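Local coordinates for transposon Tn7 transposition protein TnsA (Escherichia coli, PDB 1T0F), which cuts the 5' DNA strands at the ends of transposon Tn7, acting with TnsB as the transposase, at residues R46-I50 with L61-L67; I50-K54 with C261-V265. The contacts are given in a common frame with arbitrary orientation. Residue numbers count along the deposited sequence, not the author numbering.

Both interactions start from strand 48-51, and they share Ile50. Interaction 1 uses the first part of this strand. It joins 46-50 to the neighbouring strand 58-61 and to the start of helix 64-75, and so takes in part of the active site. That helix carries the catalytic residue Glu66, and the side chain of Ser63 lies about 6 Å from a bound magnesium ion. Interaction 2 lies further along the chain, at the surface, where 50-54 meets 261-265 near the C-terminal end. The centres of the two contacts are about 17 Å apart. The same strand thus touches both the active-site helix and the small sheet near the C-terminal end.

Interaction 1 (R46-I50 with L61-L67); sequences RSHRI and LLSDLEL
This contact pairs one strand of a two-stranded antiparallel hairpin with the end of its partner and the helix that follows, which carries active-site Glu66. Residues 46-50 are extended; Asp64 to Leu67 are helical (Leu67 N to Ser63 O 3.0 Å). His48 and Leu61 form an antiparallel hydrogen-bonded pair: His48 N to Leu61 O 2.9 Å, Leu61 N to His48 O 3.0 Å. Ser47-Leu62 and Arg46-Ser63 stay close (CA-CA 4.4 and 5.1 Å) without bridging. Ser63 N-caps helix 64-75, its OG accepting from Glu66 N (3.0 Å). Leu62 N donates to Glu66 OE1 (2.8 Å), as does Gln85 NE2; this probably helps to place the catalytic Glu66 of the restriction enzyme-like endonuclease fold. His48 (chi1 m) donates from NE2 to Asp64 OD1 at 2.7 Å, and Arg46 (chi1 and chi2 t, chi3 p) makes a salt bridge from NE to Asp64 OD1 at 3.0 Å. Leu67 CD2 makes a CH-pi contact over the His48 ring (3.6 Å to the centroid). Ile50 CG2 packs on Leu61 CD1 (3.7 Å).

Interaction 2 (I50-K54 with C261-V265); sequences IYSHK and CISQV
The contact is made mainly by side chains; no hydrogen bond crosses between 50-54 and 261-265. The nearest CA atoms, of His53 and Ser263, are 6.9 Å apart. Backbone angles are extended from Ile50 to Ser52 and helical at His53 and Lys54. Tyr51 (chi1 t, chi2 74°) and His53 (chi1 m, chi2 -159°) point toward the other segment, as do Cys261 (t), Ser263 (p) and Val265 (m). Ser263 CB lies over one face of the His53 ring, 3.8 Å from the centroid, in a CH-pi contact. Cys261 SG makes a sulfur-aromatic contact at the ring edge, 4.7 Å from the centroid, and Cys261 O is 3.4 Å from His53 CE1. His53 NE2 makes weak hydrogen bonds to Gly242 O and Phe243 O. Tyr51 CZ packs on Val265 CG1 (4.2 Å). Ser263 OG is hydrogen-bonded to Phe243 O. The CA-to-CB bond of Ile262 points away, and its side chain touches helix 198-207. This is a surface junction between the 48-51/58-61 hairpin and the antiparallel sheet 244-245/261-262.

Interaction 1 (R46-I50 with L61-L67)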
loop_
_atom_site.group_PDB
_atom_site.type_symbol
_atom_site.label_atom_id
_atom_site.label_comp_id
_atom_site.label_asym_id
_atom_site.label_seq_id
_atom_site.Cartn_x
_atom_site.Cartn_y
_atom_site.Cartn_z
ATOM N N ARG A 46 3.728 -5.865 10.834
ATOM C CA ARG A 46 3.970 -7.036 10.000
ATOM C C ARG A 46 4.212 -6.616 8.557
ATOM O O ARG A 46 3.542 -5.724 8.041
ATOM C CB ARG A 46 2.771 -7.988 10.071
ATOM C CG ARG A 46 2.902 -9.215 9.181
ATOM C CD ARG A 46 1.820 -10.260 9.458
ATOM N NE ARG A 46 0.470 -9.771 9.194
ATOM C CZ ARG A 46 -0.591 -10.562 9.039
ATOM N NH1 ARG A 46 -0.456 -11.880 9.120
ATOM N NH2 ARG A 46 -1.787 -10.037 8.795
ATOM N N SER A 47 5.170 -7.264 7.904
ATOM C CA SER A 47 5.488 -6.936 6.520
ATOM C C SER A 47 4.905 -7.972 5.569
ATOM O O SER A 47 4.558 -9.084 5.972
ATOM C CB SER A 47 7.000 -6.868 6.323
ATOM O OG SER A 47 7.571 -8.152 6.473
ATOM N N HIS A 48 4.808 -7.594 4.302
ATOM C CA HIS A 48 4.262 -8.465 3.274
ATOM C C HIS A 48 5.015 -8.248 1.972
ATOM O O HIS A 48 5.355 -7.118 1.611
ATOM C CB HIS A 48 2.783 -8.138 3.021
ATOM C CG HIS A 48 1.914 -8.239 4.235
ATOM N ND1 HIS A 48 1.421 -9.438 4.701
ATOM C CD2 HIS A 48 1.442 -7.284 5.073
ATOM C CE1 HIS A 48 0.681 -9.218 5.775
ATOM N NE2 HIS A 48 0.678 -7.920 6.022
ATOM N N ARG A 49 5.270 -9.344 1.272
ATOM C CA ARG A 49 5.924 -9.312 -0.024
ATOM C C ARG A 49 4.839 -9.868 -0.929
ATOM O O ARG A 49 4.383 -10.999 -0.743
ATOM C CB ARG A 49 7.155 -10.216 -0.021
ATOM C CG ARG A 49 8.334 -9.608 0.724
ATOM C CD ARG A 49 9.067 -8.626 -0.162
ATOM N NE ARG A 49 10.286 -9.216 -0.716
ATOM C CZ ARG A 49 10.774 -8.948 -1.925
ATOM N NH1 ARG A 49 10.144 -8.100 -2.728
ATOM N NH2 ARG A 49 11.902 -9.518 -2.325
ATOM N N ILE A 50 4.401 -9.074 -1.895
ATOM C CA ILE A 50 3.332 -9.535 -2.759
ATOM C C ILE A 50 3.543 -9.226 -4.232
ATOM O O ILE A 50 3.972 -8.136 -4.610
ATOM C CB ILE A 50 1.973 -8.961 -2.278
ATOM C CG1 ILE A 50 0.822 -9.558 -3.096
ATOM C CG2 ILE A 50 1.975 -7.453 -2.389
ATOM C CD1 ILE A 50 -0.532 -9.380 -2.437
ATOM N N LEU A 61 5.554 -4.183 1.275
ATOM C CA LEU A 61 4.580 -3.462 2.081
ATOM C C LEU A 61 4.987 -3.655 3.542
ATOM O O LEU A 61 5.268 -4.777 3.974
ATOM C CB LEU A 61 3.180 -4.020 1.806
ATOM C CG LEU A 61 2.887 -4.080 0.296
ATOM C CD1 LEU A 61 1.540 -4.754 0.052
ATOM C CD2 LEU A 61 2.913 -2.687 -0.291
ATOM N N LEU A 62 5.021 -2.556 4.290
ATOM C CA LEU A 62 5.456 -2.598 5.683
ATOM C C LEU A 62 4.405 -2.640 6.799
ATOM O O LEU A 62 4.742 -2.442 7.968
ATOM C CB LEU A 62 6.435 -1.443 5.927
ATOM C CG LEU A 62 7.857 -1.669 5.390
ATOM C CD1 LEU A 62 7.835 -2.076 3.918
ATOM C CD2 LEU A 62 8.664 -0.394 5.580
ATOM N N SER A 63 3.147 -2.907 6.452
ATOM C CA SER A 63 2.082 -3.012 7.450
ATOM C C SER A 63 0.848 -3.634 6.808
ATOM O O SER A 63 0.748 -3.684 5.581
ATOM C CB SER A 63 1.714 -1.634 8.007
ATOM O OG SER A 63 0.984 -0.867 7.064
ATOM N N ASP A 64 -0.084 -4.104 7.637
ATOM C CA ASP A 64 -1.318 -4.692 7.133
ATOM C C ASP A 64 -2.129 -3.599 6.444
ATOM O O ASP A 64 -2.872 -3.868 5.497
ATOM C CB ASP A 64 -2.154 -5.295 8.268
ATOM C CG ASP A 64 -1.520 -6.539 8.876
ATOM O OD1 ASP A 64 -0.541 -7.067 8.309
ATOM O OD2 ASP A 64 -2.017 -6.997 9.925
ATOM N N LEU A 65 -1.988 -2.366 6.918
ATOM C CA LEU A 65 -2.713 -1.255 6.318
ATOM C C LEU A 65 -2.205 -0.981 4.905
ATOM O O LEU A 65 -2.989 -0.695 3.999
ATOM C CB LEU A 65 -2.576 0.003 7.176
ATOM C CG LEU A 65 -3.400 1.202 6.709
ATOM C CD1 LEU A 65 -4.791 0.760 6.281
ATOM C CD2 LEU A 65 -3.473 2.235 7.852
ATOM N N GLU A 66 -0.886 -1.058 4.723
ATOM C CA GLU A 66 -0.297 -0.847 3.402
ATOM C C GLU A 66 -0.741 -1.975 2.479
ATOM O O GLU A 66 -0.979 -1.758 1.289
ATOM C CB GLU A 66 1.231 -0.807 3.493
ATOM C CG GLU A 66 1.774 0.568 3.878
ATOM C CD GLU A 66 3.287 0.574 4.073
ATOM O OE1 GLU A 66 3.983 -0.172 3.348
ATOM O OE2 GLU A 66 3.774 1.339 4.940
ATOM N N LEU A 67 -0.843 -3.182 3.029
ATOM C CA LEU A 67 -1.306 -4.329 2.248
ATOM C C LEU A 67 -2.730 -4.055 1.752
ATOM O O LEU A 67 -3.053 -4.298 0.584
ATOM C CB LEU A 67 -1.308 -5.600 3.108
ATOM C CG LEU A 67 -1.946 -6.857 2.499
ATOM C CD1 LEU A 67 -1.156 -7.298 1.269
ATOM C CD2 LEU A 67 -1.978 -7.969 3.546
#

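Interaction 2 (I50-K54 with C261-V265)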
loop_
_atom_site.group_PDB
_atom_site.type_symbol
_atom_site.label_atom_id
_atom_site.label_comp_id
_atom_site.label_asym_id
_atom_site.label_seq_id
_atom_site.Cartn_x
_atom_site.Cartn_y
_atom_site.Cartn_z
ATOM N N ILE A 50 4.401 -9.074 -1.895
ATOM C CA ILE A 50 3.332 -9.535 -2.759
ATOM C C ILE A 50 3.543 -9.226 -4.232
ATOM O O ILE A 50 3.972 -8.136 -4.610
ATOM C CB ILE A 50 1.973 -8.961 -2.278
ATOM C CG1 ILE A 50 0.822 -9.558 -3.096
ATOM C CG2 ILE A 50 1.975 -7.453 -2.389
ATOM C CD1 ILE A 50 -0.532 -9.380 -2.437
ATOM N N TYR A 51 3.232 -10.215 -5.057
ATOM C CA TYR A 51 3.377 -10.085 -6.501
ATOM C C TYR A 51 2.243 -9.238 -7.071
ATOM O O TYR A 51 1.100 -9.317 -6.607
ATOM C CB TYR A 51 3.366 -11.474 -7.141
ATOM C CG TYR A 51 3.513 -11.449 -8.640
ATOM C CD1 TYR A 51 4.743 -11.178 -9.232
ATOM C CD2 TYR A 51 2.415 -11.682 -9.470
ATOM C CE1 TYR A 51 4.882 -11.141 -10.621
ATOM C CE2 TYR A 51 2.544 -11.645 -10.858
ATOM C CZ TYR A 51 3.781 -11.375 -11.423
ATOM O OH TYR A 51 3.918 -11.343 -12.793
ATOM N N SER A 52 2.567 -8.426 -8.074
ATOM C CA SER A 52 1.585 -7.559 -8.729
ATOM C C SER A 52 1.474 -7.900 -10.209
ATOM O O SER A 52 2.492 -8.017 -10.887
ATOM C CB SER A 52 2.002 -6.094 -8.612
ATOM O OG SER A 52 1.394 -5.307 -9.632
ATOM N N HIS A 53 0.246 -8.054 -10.707
ATOM C CA HIS A 53 0.059 -8.347 -12.128
ATOM C C HIS A 53 0.310 -7.075 -12.930
ATOM O O HIS A 53 0.760 -7.132 -14.076
ATOM C CB HIS A 53 -1.364 -8.838 -12.418
ATOM C CG HIS A 53 -1.707 -10.138 -11.764
ATOM N ND1 HIS A 53 -2.730 -10.945 -12.212
ATOM C CD2 HIS A 53 -1.199 -10.748 -10.666
ATOM C CE1 HIS A 53 -2.839 -11.995 -11.419
ATOM N NE2 HIS A 53 -1.922 -11.900 -10.472
ATOM N N LYS A 54 0.028 -5.924 -12.325
ATOM C CA LYS A 54 0.220 -4.648 -13.005
ATOM C C LYS A 54 1.670 -4.252 -13.245
ATOM O O LYS A 54 2.000 -3.729 -14.306
ATOM C CB LYS A 54 -0.489 -3.528 -12.243
ATOM C CG LYS A 54 -2.011 -3.647 -12.294
ATOM C CD LYS A 54 -2.690 -2.532 -11.536
ATOM C CE LYS A 54 -4.202 -2.608 -11.704
ATOM N NZ LYS A 54 -4.626 -2.381 -13.119
ATOM N N CYS A 261 -8.323 -13.760 -11.381
ATOM C CA CYS A 261 -7.378 -13.511 -12.460
ATOM C C CYS A 261 -6.106 -14.238 -12.048
ATOM O O CYS A 261 -5.535 -13.951 -10.992
ATOM C CB CYS A 261 -7.106 -12.014 -12.604
ATOM S SG CYS A 261 -5.948 -11.616 -13.932
ATOM N N ILE A 262 -5.679 -15.190 -12.873
ATOM C CA ILE A 262 -4.491 -15.975 -12.582
ATOM C C ILE A 262 -3.352 -15.615 -13.510
ATOM O O ILE A 262 -3.513 -15.598 -14.729
ATOM C CB ILE A 262 -4.778 -17.480 -12.716
ATOM C CG1 ILE A 262 -5.878 -17.886 -11.734
ATOM C CG2 ILE A 262 -3.508 -18.274 -12.456
ATOM C CD1 ILE A 262 -6.196 -19.364 -11.747
ATOM N N SER A 263 -2.196 -15.330 -12.923
ATOM C CA SER A 263 -1.019 -14.957 -13.698
ATOM C C SER A 263 -0.218 -16.173 -14.159
ATOM O O SER A 263 -0.111 -17.169 -13.441
ATOM C CB SER A 263 -0.124 -14.047 -12.863
ATOM O OG SER A 263 0.258 -14.702 -11.666
ATOM N N GLN A 264 0.330 -16.080 -15.368
ATOM C CA GLN A 264 1.156 -17.139 -15.945
ATOM C C GLN A 264 2.581 -16.741 -15.609
ATOM O O GLN A 264 3.125 -15.836 -16.234
ATOM C CB GLN A 264 1.041 -17.173 -17.471
ATOM C CG GLN A 264 -0.343 -17.374 -18.041
ATOM C CD GLN A 264 -0.324 -17.335 -19.561
ATOM O OE1 GLN A 264 0.374 -18.125 -20.204
ATOM N NE2 GLN A 264 -1.084 -16.410 -20.142
ATOM N N VAL A 265 3.190 -17.399 -14.634
ATOM C CA VAL A 265 4.547 -17.032 -14.267
ATOM C C VAL A 265 5.556 -18.145 -14.466
ATOM O O VAL A 265 5.231 -19.329 -14.377
ATOM C CB VAL A 265 4.630 -16.562 -12.800
ATOM C CG1 VAL A 265 3.697 -15.384 -12.578
ATOM C CG2 VAL A 265 4.287 -17.707 -11.866
#